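Local coordinates for protein CpuTA1 (Curtobacterium pusillum, PDB 5K3W) that belongs to the fold-type IV family of pyridoxal-5'-phosphate proteins (aminotransferase class IV) and carries that cofactor in its structure, at residues 240-245 / 297-302; 102-107 / 134-139. All coordinates share one frame; numbering follows the deposited sequence.

How the contacts relate
Contact 1 joins two helices, 234-245 and 290-307, whereas contact 2 lays helix 90-108 on strand 131-138 of the six-stranded antiparallel sheet. Both segments of contact 2 precede those of contact 1 in the chain. The two centres are about 26 Å apart and the nearest atoms about 11 Å apart, so the contacts do not touch. Their centres lie about 17 Å (contact 1) and about 19 Å (contact 2) from the centre of the chain. In contact 1 the side chain of Tyr299 is about 12 Å from pyridoxal-5'-phosphate. Separately, in contact 2 the side chain of Glu138 lies about 6 Å from a 3-aminobenzoic acid molecule, a matter of proximity alone. Each contact centres on one tyrosine.

Contact 1 (240-245 / 297-302); sequences FDFFEE and NAYLLA
Asp241 opens the contact, its CB lying 3.5 Å from Tyr299 OH. Its carboxylate reaches the same hydroxyl through water: one water donates to Asp241 OD1 at 3.0 Å and is hydrogen-bonded to Tyr299 OH at 2.8 Å. The phenol end is thus tied to the neighbouring helix by a bridge and not by a direct bond.

Phe242, next along, makes the apolar centre. Its CB sits over one face of the Tyr299 ring, 4.0 Å from the ring centroid, which meets the criteria for a CH-pi contact. Its ring is turned edge first toward that face, an offset edge-to-face pair with planes at 63°. The side chains run past each other in opposite directions, and Phe242 CD1 comes to 3.4 Å from Tyr299 CB. With CG anti to its backbone N (chi1 175°), Tyr299 sends its ring out toward helix 234-245.

The motif is a helix-helix crossing, at 123° between N-to-C directions; the axes of 240-245 and 297-302 approach to 10.2 Å. It joins helix 234-245 to helix 290-307, the last of the chain; Leu300 extends it onto Thr235, Ala238 and Val239.

Glu245, one turn beyond Asp241, brings OE1 to 4.0 Å from Tyr299 CE1, with its carboxylate plane steeply inclined to the ring plane.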
loop_
_atom_site.group_PDB
_atom_site.type_symbol
_atom_site.label_atom_id
_atom_site.label_comp_id
_atom_site.label_asym_id
_atom_site.label_seq_id
_atom_site.Cartn_x
_atom_site.Cartn_y
_atom_site.Cartn_z
ATOM N N PHE A 240 28.168 -2.107 6.811
ATOM C CA PHE A 240 29.395 -2.052 6.029
ATOM C C PHE A 240 30.499 -1.338 6.801
ATOM O O PHE A 240 31.662 -1.761 6.775
ATOM C CB PHE A 240 29.134 -1.379 4.684
ATOM C CG PHE A 240 28.653 -2.334 3.623
ATOM C CD1 PHE A 240 28.207 -3.598 3.972
ATOM C CD2 PHE A 240 28.672 -1.986 2.283
ATOM C CE1 PHE A 240 27.767 -4.485 3.008
ATOM C CE2 PHE A 240 28.240 -2.873 1.314
ATOM C CZ PHE A 240 27.784 -4.124 1.682
ATOM N N ASP A 241 30.155 -0.263 7.512
ATOM C CA ASP A 241 31.176 0.436 8.280
ATOM C C ASP A 241 31.811 -0.499 9.297
ATOM O O ASP A 241 33.040 -0.526 9.453
ATOM C CB ASP A 241 30.582 1.668 8.961
ATOM C CG ASP A 241 30.319 2.794 7.982
ATOM O OD1 ASP A 241 29.626 3.775 8.350
ATOM O OD2 ASP A 241 30.809 2.691 6.832
ATOM N N PHE A 242 30.989 -1.295 9.983
ATOM C CA PHE A 242 31.520 -2.225 10.970
ATOM C C PHE A 242 32.522 -3.176 10.332
ATOM O O PHE A 242 33.650 -3.325 10.820
ATOM C CB PHE A 242 30.373 -2.989 11.631
ATOM C CG PHE A 242 30.810 -4.171 12.449
ATOM C CD1 PHE A 242 31.054 -4.041 13.804
ATOM C CD2 PHE A 242 30.966 -5.415 11.865
ATOM C CE1 PHE A 242 31.447 -5.127 14.560
ATOM C CE2 PHE A 242 31.363 -6.505 12.616
ATOM C CZ PHE A 242 31.607 -6.358 13.965
ATOM N N PHE A 243 32.137 -3.809 9.218
ATOM C CA PHE A 243 32.979 -4.847 8.625
ATOM C C PHE A 243 34.252 -4.269 8.003
ATOM O O PHE A 243 35.320 -4.878 8.101
ATOM C CB PHE A 243 32.182 -5.652 7.596
ATOM C CG PHE A 243 31.321 -6.730 8.207
ATOM C CD1 PHE A 243 31.898 -7.840 8.806
ATOM C CD2 PHE A 243 29.940 -6.641 8.169
ATOM C CE1 PHE A 243 31.120 -8.839 9.364
ATOM C CE2 PHE A 243 29.144 -7.634 8.732
ATOM C CZ PHE A 243 29.735 -8.738 9.330
ATOM N N GLU A 244 34.167 -3.112 7.348
ATOM C CA GLU A 244 35.384 -2.490 6.834
ATOM C C GLU A 244 36.370 -2.200 7.962
ATOM O O GLU A 244 37.573 -2.455 7.827
ATOM C CB GLU A 244 35.044 -1.215 6.075
ATOM C CG GLU A 244 34.463 -1.482 4.693
ATOM C CD GLU A 244 33.620 -0.328 4.182
ATOM O OE1 GLU A 244 32.619 -0.585 3.479
ATOM O OE2 GLU A 244 33.953 0.839 4.488
ATOM N N GLU A 245 35.868 -1.689 9.095
ATOM C CA GLU A 245 36.724 -1.414 10.245
ATOM C C GLU A 245 37.478 -2.652 10.704
ATOM O O GLU A 245 38.559 -2.535 11.290
ATOM C CB GLU A 245 35.892 -0.870 11.403
ATOM C CG GLU A 245 36.210 0.549 11.795
ATOM C CD GLU A 245 35.490 0.958 13.067
ATOM O OE1 GLU A 245 34.903 0.072 13.729
ATOM O OE2 GLU A 245 35.510 2.162 13.405
ATOM N N ASN A 297 25.872 -6.062 16.621
ATOM C CA ASN A 297 24.765 -5.372 17.259
ATOM C C ASN A 297 25.257 -4.340 18.270
ATOM O O ASN A 297 24.690 -3.244 18.373
ATOM C CB ASN A 297 23.836 -6.398 17.889
ATOM C CG ASN A 297 22.890 -6.995 16.869
ATOM O OD1 ASN A 297 22.434 -6.290 15.972
ATOM N ND2 ASN A 297 22.616 -8.290 16.973
ATOM N N ALA A 298 26.323 -4.660 19.007
ATOM C CA ALA A 298 26.893 -3.685 19.928
ATOM C C ALA A 298 27.432 -2.475 19.174
ATOM O O ALA A 298 27.226 -1.327 19.595
ATOM C CB ALA A 298 27.979 -4.341 20.782
ATOM N N TYR A 299 28.105 -2.698 18.043
ATOM C CA TYR A 299 28.495 -1.569 17.204
ATOM C C TYR A 299 27.275 -0.798 16.734
ATOM O O TYR A 299 27.230 0.432 16.824
ATOM C CB TYR A 299 29.307 -2.037 16.000
ATOM C CG TYR A 299 29.623 -0.909 15.032
ATOM C CD1 TYR A 299 30.771 -0.142 15.178
ATOM C CD2 TYR A 299 28.773 -0.610 13.973
ATOM C CE1 TYR A 299 31.061 0.888 14.304
ATOM C CE2 TYR A 299 29.054 0.420 13.098
ATOM C CZ TYR A 299 30.200 1.167 13.262
ATOM O OH TYR A 299 30.493 2.200 12.382
ATOM N N LEU A 300 26.279 -1.508 16.200
ATOM C CA LEU A 300 25.101 -0.835 15.666
ATOM C C LEU A 300 24.383 -0.027 16.744
ATOM O O LEU A 300 23.875 1.068 16.472
ATOM C CB LEU A 300 24.150 -1.857 15.036
ATOM C CG LEU A 300 24.626 -2.564 13.769
ATOM C CD1 LEU A 300 23.690 -3.721 13.437
ATOM C CD2 LEU A 300 24.691 -1.579 12.617
ATOM N N LEU A 301 24.326 -0.553 17.975
ATOM C CA LEU A 301 23.627 0.157 19.044
ATOM C C LEU A 301 24.394 1.384 19.529
ATOM O O LEU A 301 23.781 2.316 20.063
ATOM C CB LEU A 301 23.363 -0.781 20.223
ATOM C CG LEU A 301 22.255 -1.813 20.015
ATOM C CD1 LEU A 301 22.184 -2.780 21.190
ATOM C CD2 LEU A 301 20.904 -1.140 19.777
ATOM N N ALA A 302 25.714 1.407 19.353
ATOM C CA ALA A 302 26.562 2.436 19.936
ATOM C C ALA A 302 27.065 3.470 18.940
ATOM O O ALA A 302 27.739 4.415 19.360
ATOM C CB ALA A 302 27.772 1.789 20.611
HETATM O O HOH W 1 28.565 3.795 11.161
#

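Contact 2 (102-107 / 134-139); sequences ADYRSR and VFVDEG
Tyr104 lies along the strand backbone, and its side chain meets three successive residues, Val136, Asp137 and Glu138, from CB out to the hydroxyl. At the base, Tyr104 CB is 3.9 Å from Val136 CG1, the apolar part of the contact. CG of Tyr104 is anti to the backbone N (chi1 -174°), which carries the ring away from the helix to the strand.

Farther out the ring follows main-chain atoms: Tyr104 CD2 stands 3.7 Å from Val136 O and Tyr104 CE2 3.8 Å from Asp137 CA. Both approaches are oblique to the ring. The phenol oxygen ends near Glu138, with Tyr104 OH 3.8 Å from Glu138 N and 3.9 Å from Glu138 CB, van der Waals approaches.

The carboxylate of Asp137 is inclined 49° to the Tyr104 ring, and Asp137 OD1 passes 3.9 Å from Tyr104 CE2. That oxygen forms a salt bridge with Arg3 and also accepts a weak bond from Glu138 N. Two donors therefore address OD1 beside the phenol, which probably restrains the carboxylate.

On the helix, Arg107 NE forms a salt bridge with Asp103 OD2 at 3.0 Å, entering from above the carboxylate plane. Thr5 OG1 also bonds to Asp103 OD2, connecting this charge pair to strand 5-9.

The axes of segments 102-107 and 134-138 run 37° apart, 8.7 Å from each other at closest approach. Tyr104 also touches Leu114 and Thr5, on the two strands flanking 131-138. The arrangement is an alpha/beta layer packing, with helix 90-108 lying on the antiparallel sheet of a class IV aminotransferase fold.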
loop_
_atom_site.group_PDB
_atom_site.type_symbol
_atom_site.label_atom_id
_atom_site.label_comp_id
_atom_site.label_asym_id
_atom_site.label_seq_id
_atom_site.Cartn_x
_atom_site.Cartn_y
_atom_site.Cartn_z
ATOM N N ALA A 102 12.428 14.507 22.968
ATOM C CA ALA A 102 12.559 15.290 24.184
ATOM C C ALA A 102 11.305 15.165 25.035
ATOM O O ALA A 102 11.395 14.961 26.253
ATOM C CB ALA A 102 12.859 16.756 23.838
ATOM N N ASP A 103 10.126 15.255 24.407
ATOM C CA ASP A 103 8.885 15.191 25.173
ATOM C C ASP A 103 8.648 13.800 25.749
ATOM O O ASP A 103 8.194 13.662 26.891
ATOM C CB ASP A 103 7.698 15.597 24.310
ATOM C CG ASP A 103 6.385 15.418 25.039
ATOM O OD1 ASP A 103 5.962 16.367 25.737
ATOM O OD2 ASP A 103 5.789 14.318 24.931
ATOM N N TYR A 104 8.935 12.760 24.973
ATOM C CA TYR A 104 8.797 11.413 25.503
ATOM C C TYR A 104 9.646 11.237 26.758
ATOM O O TYR A 104 9.178 10.698 27.763
ATOM C CB TYR A 104 9.182 10.377 24.447
ATOM C CG TYR A 104 8.908 8.973 24.918
ATOM C CD1 TYR A 104 9.833 8.300 25.721
ATOM C CD2 TYR A 104 7.705 8.325 24.594
ATOM C CE1 TYR A 104 9.589 7.024 26.176
ATOM C CE2 TYR A 104 7.450 7.037 25.043
ATOM C CZ TYR A 104 8.398 6.391 25.835
ATOM O OH TYR A 104 8.166 5.119 26.297
ATOM N N ARG A 105 10.901 11.685 26.721
ATOM C CA ARG A 105 11.784 11.434 27.852
ATOM C C ARG A 105 11.448 12.319 29.044
ATOM O O ARG A 105 11.638 11.907 30.192
ATOM C CB ARG A 105 13.247 11.615 27.431
ATOM C CG ARG A 105 13.779 10.435 26.620
ATOM C CD ARG A 105 14.863 10.843 25.625
ATOM N NE ARG A 105 16.071 11.337 26.280
ATOM C CZ ARG A 105 16.973 10.549 26.854
ATOM N NH1 ARG A 105 16.798 9.237 26.857
ATOM N NH2 ARG A 105 18.043 11.069 27.439
ATOM N N SER A 106 10.940 13.523 28.813
ATOM C CA SER A 106 10.674 14.377 29.959
ATOM C C SER A 106 9.484 13.862 30.753
ATOM O O SER A 106 9.409 14.092 31.966
ATOM C CB SER A 106 10.459 15.828 29.521
ATOM O OG SER A 106 9.213 15.993 28.894
ATOM N N ARG A 107 8.566 13.145 30.098
ATOM C CA ARG A 107 7.430 12.532 30.775
ATOM C C ARG A 107 7.731 11.131 31.288
ATOM O O ARG A 107 7.313 10.777 32.395
ATOM C CB ARG A 107 6.221 12.468 29.834
ATOM C CG ARG A 107 5.644 13.812 29.476
ATOM C CD ARG A 107 4.432 13.666 28.571
ATOM N NE ARG A 107 4.727 12.951 27.332
ATOM C CZ ARG A 107 4.311 11.719 27.064
ATOM N NH1 ARG A 107 3.571 11.060 27.944
ATOM N NH2 ARG A 107 4.618 11.154 25.914
ATOM N N VAL A 134 4.653 12.615 13.459
ATOM C CA VAL A 134 5.769 11.920 14.084
ATOM C C VAL A 134 5.258 11.371 15.399
ATOM O O VAL A 134 4.632 12.106 16.171
ATOM C CB VAL A 134 6.975 12.853 14.343
ATOM C CG1 VAL A 134 8.130 12.070 14.993
ATOM C CG2 VAL A 134 7.432 13.526 13.076
ATOM N N PHE A 135 5.537 10.104 15.679
ATOM C CA PHE A 135 5.344 9.643 17.046
ATOM C C PHE A 135 6.567 8.887 17.545
ATOM O O PHE A 135 7.322 8.291 16.772
ATOM C CB PHE A 135 4.060 8.797 17.207
ATOM C CG PHE A 135 4.027 7.524 16.406
ATOM C CD1 PHE A 135 4.503 6.337 16.948
ATOM C CD2 PHE A 135 3.461 7.501 15.142
ATOM C CE1 PHE A 135 4.435 5.148 16.228
ATOM C CE2 PHE A 135 3.399 6.326 14.417
ATOM C CZ PHE A 135 3.888 5.146 14.959
ATOM N N VAL A 136 6.768 8.958 18.852
ATOM C CA VAL A 136 7.873 8.314 19.547
ATOM C C VAL A 136 7.293 7.345 20.572
ATOM O O VAL A 136 6.291 7.645 21.225
ATOM C CB VAL A 136 8.775 9.362 20.240
ATOM C CG1 VAL A 136 9.862 8.680 21.044
ATOM C CG2 VAL A 136 9.369 10.335 19.202
ATOM N N ASP A 137 7.917 6.185 20.719
ATOM C CA ASP A 137 7.389 5.214 21.662
ATOM C C ASP A 137 8.444 4.145 21.894
ATOM O O ASP A 137 9.441 4.056 21.171
ATOM C CB ASP A 137 6.086 4.594 21.159
ATOM C CG ASP A 137 5.345 3.824 22.241
ATOM O OD1 ASP A 137 5.715 3.960 23.428
ATOM O OD2 ASP A 137 4.374 3.104 21.909
ATOM N N GLU A 138 8.202 3.335 22.919
ATOM C CA GLU A 138 9.100 2.240 23.246
ATOM C C GLU A 138 9.085 1.200 22.135
ATOM O O GLU A 138 8.035 0.893 21.562
ATOM C CB GLU A 138 8.694 1.610 24.575
ATOM C CG GLU A 138 9.870 1.128 25.390
ATOM C CD GLU A 138 9.516 0.891 26.850
ATOM O OE1 GLU A 138 10.452 0.640 27.646
ATOM O OE2 GLU A 138 8.311 0.960 27.200
ATOM N N GLY A 139 10.267 0.673 21.816
ATOM C CA GLY A 139 10.372 -0.295 20.753
ATOM C C GLY A 139 10.036 -1.693 21.208
ATOM O O GLY A 139 10.001 -2.000 22.400
#